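PDB 2ACA: putative adenylate cyclase from Vibrio parahaemolyticus, which is probably a class IV-like adenylate cyclase of the CYTH family, expected to act on triphosphate substrates such as ATP. Local coordinates for the interface of chains A and B. Sequence-based numbering; all coordinates share one arbitrary frame. Chains: chain A/B, putative adenylate cyclase.

The interface of chains A and B. Residues chain A 75, 88, 90, 96, 99-100, 103; chain B 75, 88, 90, 96, 99-100, 103.
A:Trp75 and B:Trp75 lie face to face across the two-fold axis, their six-membered rings 4.0 Å apart between centroids and tilted by 24°. The overlap is offset: CZ3 of each indole sits above the rim of the other, and the two CE3 atoms approach to 3.5 Å. With CG anti to the backbone N (chi1 162° in A:Trp75), each indole reaches off strand 72-78 and lies between its twin and helix 93-102 of the partner. The selenomethionine A:Met99 covers the opposite face of the B:Trp75 ring, and B:Met99, though poorly ordered, does the same for A:Trp75. Each side chain, bent at chi3 (-82°), lays its CE methyl over the centre of the opposing ring. The same methyl meets a threonine of the partner, A:Met99 CE lying 3.5 Å from B:Thr88 CG2. Further round the rim, B:Ala96 CB packs 3.6 Å from A:Trp75 CZ3, and B:Leu100 CD2 comes 3.9 Å from A:Trp75 CH2, crossing the indole at about a right angle. A:Met103 brings its selenium to the edge of the B:Trp75 ring, in plane, 3.9 Å from CZ2, while the CE methyls of A:Met103 and B:Met103 meet tip to tip. Beyond the indoles, A:Ile90 and B:Ile90 form an antiparallel beta bridge, their CG2 branches touching at 4.0 Å. Helix 93-102 of each chain thus packs against the partner's tryptophan, an exchange of helices that may be a domain swap, and this hydrophobic core probably holds a dimer together.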
# COMPACT_ATOMS: atom_id res chain seq x y z
N TRP A 75 -1.98 -5.54 1.09
CA TRP A 75 -0.88 -5.77 0.17
C TRP A 75 -0.06 -6.74 1.02
O TRP A 75 0.34 -6.42 2.13
CB TRP A 75 -0.16 -4.43 -0.11
CG TRP A 75 1.21 -4.56 -0.67
CD1 TRP A 75 1.74 -5.63 -1.33
CD2 TRP A 75 2.23 -3.56 -0.64
NE1 TRP A 75 3.04 -5.36 -1.70
CE2 TRP A 75 3.36 -4.09 -1.29
CE3 TRP A 75 2.29 -2.25 -0.12
CZ2 TRP A 75 4.55 -3.37 -1.43
CZ3 TRP A 75 3.47 -1.54 -0.26
CH2 TRP A 75 4.59 -2.10 -0.92
N THR A 88 0.38 -4.75 4.88
CA THR A 88 -0.00 -3.41 5.26
C THR A 88 -1.34 -3.17 4.60
O THR A 88 -1.58 -3.64 3.49
CB THR A 88 0.99 -2.33 4.77
OG1 THR A 88 0.52 -1.05 5.19
CG2 THR A 88 1.09 -2.34 3.26
N ILE A 90 -4.14 -1.05 2.64
CA ILE A 90 -4.08 -0.06 1.56
C ILE A 90 -5.50 0.44 1.37
O ILE A 90 -6.45 -0.30 1.61
CB ILE A 90 -3.56 -0.68 0.22
CG1 ILE A 90 -4.42 -1.89 -0.17
CG2 ILE A 90 -2.09 -1.11 0.37
CD1 ILE A 90 -4.01 -2.53 -1.50
N ALA A 96 -3.33 0.09 -6.35
CA ALA A 96 -2.31 -0.90 -6.02
C ALA A 96 -2.10 -1.88 -7.19
O ALA A 96 -0.97 -2.19 -7.56
CB ALA A 96 -2.70 -1.66 -4.75
N MSE A 99 -0.36 -0.07 -10.07
CA MSE A 99 1.04 0.21 -9.78
C MSE A 99 1.91 -1.04 -9.91
O MSE A 99 3.02 -0.98 -10.44
CB MSE A 99 1.20 0.81 -8.38
CG MSE A 99 0.76 2.26 -8.27
SE MSE A 99 1.09 3.05 -6.51
CE MSE A 99 -0.48 2.35 -5.65
N LEU A 100 1.41 -2.18 -9.43
CA LEU A 100 2.18 -3.43 -9.53
C LEU A 100 2.40 -3.82 -11.00
O LEU A 100 3.45 -4.34 -11.37
CB LEU A 100 1.46 -4.57 -8.79
CG LEU A 100 1.51 -4.60 -7.26
CD1 LEU A 100 0.84 -5.87 -6.73
CD2 LEU A 100 2.96 -4.53 -6.81
N MSE A 103 4.93 -1.79 -12.34
CA MSE A 103 6.20 -2.25 -11.78
C MSE A 103 6.69 -3.53 -12.45
O MSE A 103 7.68 -4.13 -12.03
CB MSE A 103 6.06 -2.47 -10.26
CG MSE A 103 6.11 -1.15 -9.46
SE MSE A 103 5.22 -1.18 -7.73
CE MSE A 103 6.58 -2.09 -6.69
N TRP B 75 2.19 5.08 -0.84
CA TRP B 75 2.99 4.22 -1.71
C TRP B 75 2.67 4.85 -3.07
O TRP B 75 1.51 4.91 -3.47
CB TRP B 75 2.49 2.78 -1.62
CG TRP B 75 2.88 1.89 -2.75
CD1 TRP B 75 3.90 2.07 -3.63
CD2 TRP B 75 2.25 0.66 -3.11
NE1 TRP B 75 3.95 1.02 -4.52
CE2 TRP B 75 2.94 0.14 -4.22
CE3 TRP B 75 1.15 -0.06 -2.60
CZ2 TRP B 75 2.58 -1.06 -4.85
CZ3 TRP B 75 0.79 -1.25 -3.22
CH2 TRP B 75 1.50 -1.74 -4.34
N THR B 88 -1.66 5.14 -3.22
CA THR B 88 -2.62 4.61 -2.26
C THR B 88 -2.03 4.81 -0.88
O THR B 88 -0.82 4.67 -0.71
CB THR B 88 -2.88 3.09 -2.45
OG1 THR B 88 -3.81 2.64 -1.45
CG2 THR B 88 -1.60 2.27 -2.31
N ILE B 90 -1.14 3.80 2.86
CA ILE B 90 -0.76 2.55 3.50
C ILE B 90 -0.73 2.84 5.00
O ILE B 90 -0.46 3.97 5.42
CB ILE B 90 0.64 2.05 3.05
CG1 ILE B 90 1.68 3.16 3.26
CG2 ILE B 90 0.60 1.59 1.58
CD1 ILE B 90 3.10 2.77 2.86
N ALA B 96 5.83 -1.84 4.30
CA ALA B 96 5.98 -1.53 2.88
C ALA B 96 7.46 -1.48 2.55
O ALA B 96 7.91 -2.04 1.54
CB ALA B 96 5.32 -0.19 2.56
N MSE B 99 8.70 -4.97 2.46
CA MSE B 99 8.17 -5.75 1.35
C MSE B 99 8.87 -5.40 0.03
O MSE B 99 9.21 -6.29 -0.75
CB MSE B 99 6.65 -5.57 1.24
CG MSE B 99 5.88 -6.28 2.34
SE MSE B 99 3.94 -6.21 2.12
CE MSE B 99 3.66 -4.45 2.86
N LEU B 100 9.10 -4.11 -0.23
CA LEU B 100 9.80 -3.71 -1.46
C LEU B 100 11.21 -4.29 -1.47
O LEU B 100 11.75 -4.65 -2.51
CB LEU B 100 9.87 -2.19 -1.58
CG LEU B 100 8.56 -1.45 -1.84
CD1 LEU B 100 8.84 0.04 -2.11
CD2 LEU B 100 7.85 -2.07 -3.03
N MSE B 103 11.00 -7.81 -2.35
CA MSE B 103 10.67 -7.90 -3.77
C MSE B 103 11.84 -7.56 -4.70
O MSE B 103 11.70 -7.58 -5.92
CB MSE B 103 9.47 -7.01 -4.08
CG MSE B 103 8.20 -7.49 -3.41
SE MSE B 103 6.84 -6.13 -3.30
CE MSE B 103 6.55 -5.80 -5.19